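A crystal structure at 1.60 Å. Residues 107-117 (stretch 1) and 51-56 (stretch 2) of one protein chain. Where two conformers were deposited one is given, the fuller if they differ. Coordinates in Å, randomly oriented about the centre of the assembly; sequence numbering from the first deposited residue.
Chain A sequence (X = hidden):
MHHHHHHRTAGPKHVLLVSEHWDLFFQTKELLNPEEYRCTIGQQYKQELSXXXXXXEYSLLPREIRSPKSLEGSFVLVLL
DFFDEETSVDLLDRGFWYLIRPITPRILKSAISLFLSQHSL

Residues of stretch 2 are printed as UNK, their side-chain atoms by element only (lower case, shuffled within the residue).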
# COMPACT_ATOMS: atom_id res chain seq x y z
N ILE A 107 -7.87 1.43 10.51
CA ILE A 107 -7.08 1.04 9.33
C ILE A 107 -6.01 2.06 9.07
O ILE A 107 -4.88 1.70 8.79
CB ILE A 107 -7.97 0.89 8.15
CG1 ILE A 107 -8.85 -0.36 8.37
CG2 ILE A 107 -7.16 0.79 6.83
CD1 ILE A 107 -9.90 -0.58 7.32
N LEU A 108 -6.38 3.35 9.09
CA LEU A 108 -5.39 4.35 8.73
C LEU A 108 -4.25 4.36 9.77
O LEU A 108 -3.06 4.49 9.41
CB LEU A 108 -6.05 5.73 8.60
CG LEU A 108 -5.08 6.84 8.23
CD1 LEU A 108 -4.36 6.59 6.84
CD2 LEU A 108 -5.79 8.19 8.17
N LYS A 109 -4.59 4.22 11.07
CA LYS A 109 -3.55 4.14 12.08
C LYS A 109 -2.59 2.98 11.80
O LYS A 109 -1.37 3.14 11.90
CB LYS A 109 -4.21 3.94 13.46
CG LYS A 109 -3.20 3.77 14.62
CD LYS A 109 -2.96 2.29 14.93
CE LYS A 109 -2.37 2.07 16.34
NZ LYS A 109 -1.90 0.66 16.50
N SER A 110 -3.13 1.82 11.45
CA SER A 110 -2.30 0.65 11.21
C SER A 110 -1.45 0.83 9.96
O SER A 110 -0.30 0.37 9.91
CB SER A 110 -3.14 -0.64 11.13
OG SER A 110 -3.69 -0.93 12.42
N ALA A 111 -2.03 1.47 8.95
CA ALA A 111 -1.32 1.65 7.70
C ALA A 111 -0.17 2.64 7.87
O ALA A 111 0.89 2.43 7.31
CB ALA A 111 -2.29 2.17 6.62
N ILE A 112 -0.43 3.76 8.53
CA ILE A 112 0.62 4.74 8.80
C ILE A 112 1.75 4.07 9.59
O ILE A 112 2.93 4.24 9.28
CB ILE A 112 0.01 5.91 9.62
CG1 ILE A 112 -0.86 6.78 8.73
CG2 ILE A 112 1.10 6.73 10.33
CD1 ILE A 112 -1.74 7.78 9.58
N SER A 113 1.38 3.28 10.58
CA SER A 113 2.39 2.59 11.40
C SER A 113 3.21 1.59 10.59
O SER A 113 4.44 1.48 10.76
CB SER A 113 1.71 1.91 12.60
OG SER A 113 1.04 2.87 13.40
N LEU A 114 2.56 0.84 9.71
CA LEU A 114 3.28 -0.13 8.88
C LEU A 114 4.18 0.60 7.89
O LEU A 114 5.34 0.22 7.71
CB LEU A 114 2.31 -1.04 8.12
CG LEU A 114 2.96 -2.03 7.14
CD1 LEU A 114 3.96 -2.96 7.84
CD2 LEU A 114 1.88 -2.88 6.47
N PHE A 115 3.65 1.63 7.23
CA PHE A 115 4.41 2.32 6.20
C PHE A 115 5.70 2.89 6.78
O PHE A 115 6.79 2.73 6.21
CB PHE A 115 3.55 3.43 5.60
CG PHE A 115 4.09 3.97 4.30
CD1 PHE A 115 3.40 3.76 3.12
CD2 PHE A 115 5.29 4.67 4.26
CE1 PHE A 115 3.90 4.25 1.90
CE2 PHE A 115 5.80 5.13 3.04
CZ PHE A 115 5.12 4.92 1.88
N LEU A 116 5.57 3.57 7.91
CA LEU A 116 6.73 4.21 8.53
C LEU A 116 7.70 3.21 9.14
O LEU A 116 8.87 3.52 9.29
CB LEU A 116 6.29 5.26 9.57
CG LEU A 116 5.72 6.53 8.92
CD1 LEU A 116 5.10 7.44 9.95
CD2 LEU A 116 6.83 7.22 8.13
N SER A 117 7.24 2.00 9.48
CA SER A 117 8.15 1.00 10.05
C SER A 117 8.98 0.35 8.93
O SER A 117 10.14 0.02 9.12
CB SER A 117 7.40 -0.06 10.86
OG SER A 117 6.64 -0.92 10.04
N UNK A 51 7.95 16.57 7.50
CA UNK A 51 7.06 15.45 7.20
C UNK A 51 7.85 14.23 6.73
O UNK A 51 8.61 14.28 5.77
c UNK A 51 6.08 15.86 6.13
N UNK A 52 7.67 13.14 7.45
CA UNK A 52 8.16 11.83 7.02
C UNK A 52 7.19 11.19 6.04
O UNK A 52 7.62 10.51 5.07
c UNK A 52 9.39 11.48 9.19
o UNK A 52 9.03 11.91 10.29
c UNK A 52 8.33 10.92 8.23
o UNK A 52 10.55 11.51 8.76
N UNK A 53 5.90 11.38 6.27
CA UNK A 53 4.90 10.74 5.39
C UNK A 53 3.80 11.77 5.15
O UNK A 53 3.35 12.41 6.09
c UNK A 53 4.31 9.52 6.05
c UNK A 53 2.52 7.80 6.29
c UNK A 53 3.52 8.31 4.00
c UNK A 53 3.10 8.89 5.35
N UNK A 54 3.39 11.94 3.91
CA UNK A 54 2.17 12.70 3.60
C UNK A 54 1.10 11.72 3.15
O UNK A 54 1.35 10.93 2.25
c UNK A 54 2.40 13.73 2.47
c UNK A 54 1.09 14.49 2.17
c UNK A 54 3.53 14.69 2.94
N UNK A 55 -0.07 11.75 3.79
CA UNK A 55 -1.18 10.84 3.42
C UNK A 55 -2.14 11.75 2.68
O UNK A 55 -2.61 12.72 3.26
c UNK A 55 -1.84 10.26 4.66
c UNK A 55 -0.84 9.38 5.42
c UNK A 55 -3.03 9.39 4.24
N UNK A 56 -2.35 11.53 1.37
CA UNK A 56 -3.12 12.51 0.59
C UNK A 56 -4.35 11.91 -0.05
O UNK A 56 -4.23 10.89 -0.70
c UNK A 56 -2.21 13.02 -0.54
s UNK A 56 -2.90 14.44 -1.44

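Position 51 has a single side-chain carbon and nothing beyond it. That carbon is out of reach of stretch 1 and makes no contact. One carbon alone identifies Ala51.

Position 52 has two side-chain carbons, and the second carries two oxygens. This is a carboxylate one carbon removed from the backbone. The chain turns a corner here. The CA-to-CB bond points toward the helix, and CB lies 4.0 Å from CD2 of Leu116. The residue is Asp52. Its OD2 is hydrogen-bonded elsewhere in the structure.

Position 53 has four side-chain carbons, forked at the second. The CA-to-CB bond points toward the helix, and the side chain reaches three of its residues. CB is 4.0 Å from CD2 of Leu116. One branch end lies over a face of the Phe115 ring, and the other approaches Ile112. A fork at the second carbon means leucine, Leu53. CD1 sits 4.1 Å from the centroid of the Phe115 ring, 15° off the ring normal, which is a CH-pi contact. CD1 is also 4.0 Å from CE2 of Phe115. CD2 is 4.3 Å from CG1 of Ile112.

Position 54 has three side-chain carbons, one carrying the other two. The side chain is out of reach of stretch 1. Branching at the first carbon gives Val54.

Position 55 has the same three-carbon fork, but here the CA-to-CB bond points toward the helix. Its two branch ends meet Leu108 and Ile112. This is Val55, with chi1 in the t well. CG1 is 4.0 Å from CD1 of Leu108, and CG2 is 4.2 Å from CG1 of Ile112.

Position 56 has one carbon followed by one sulfur. It too is out of reach of stretch 1. The residue is Cys56.

The contact follows the alternation of the strand. The CA-to-CB bonds of Leu53 and Val55 point toward the helix, while Val54 and Cys56 make no contact with it. The helix and strand run at 144°, closer to antiparallel than parallel, so Val55 meets the earlier residues Leu108 and Ile112, and Leu53 meets Ile112, Phe115 and Leu116. Ile112 touches both. Leu53 has the largest area covered by the other stretch. No hydrogen bond crosses between the stretches. The helix backbone bonds within itself, as in Ile112 N to Leu108 O at 2.9 Å. The packing is essentially apolar, and the two stretches together bury 270 Å².

Stretch 2 51-56: ADLVVC
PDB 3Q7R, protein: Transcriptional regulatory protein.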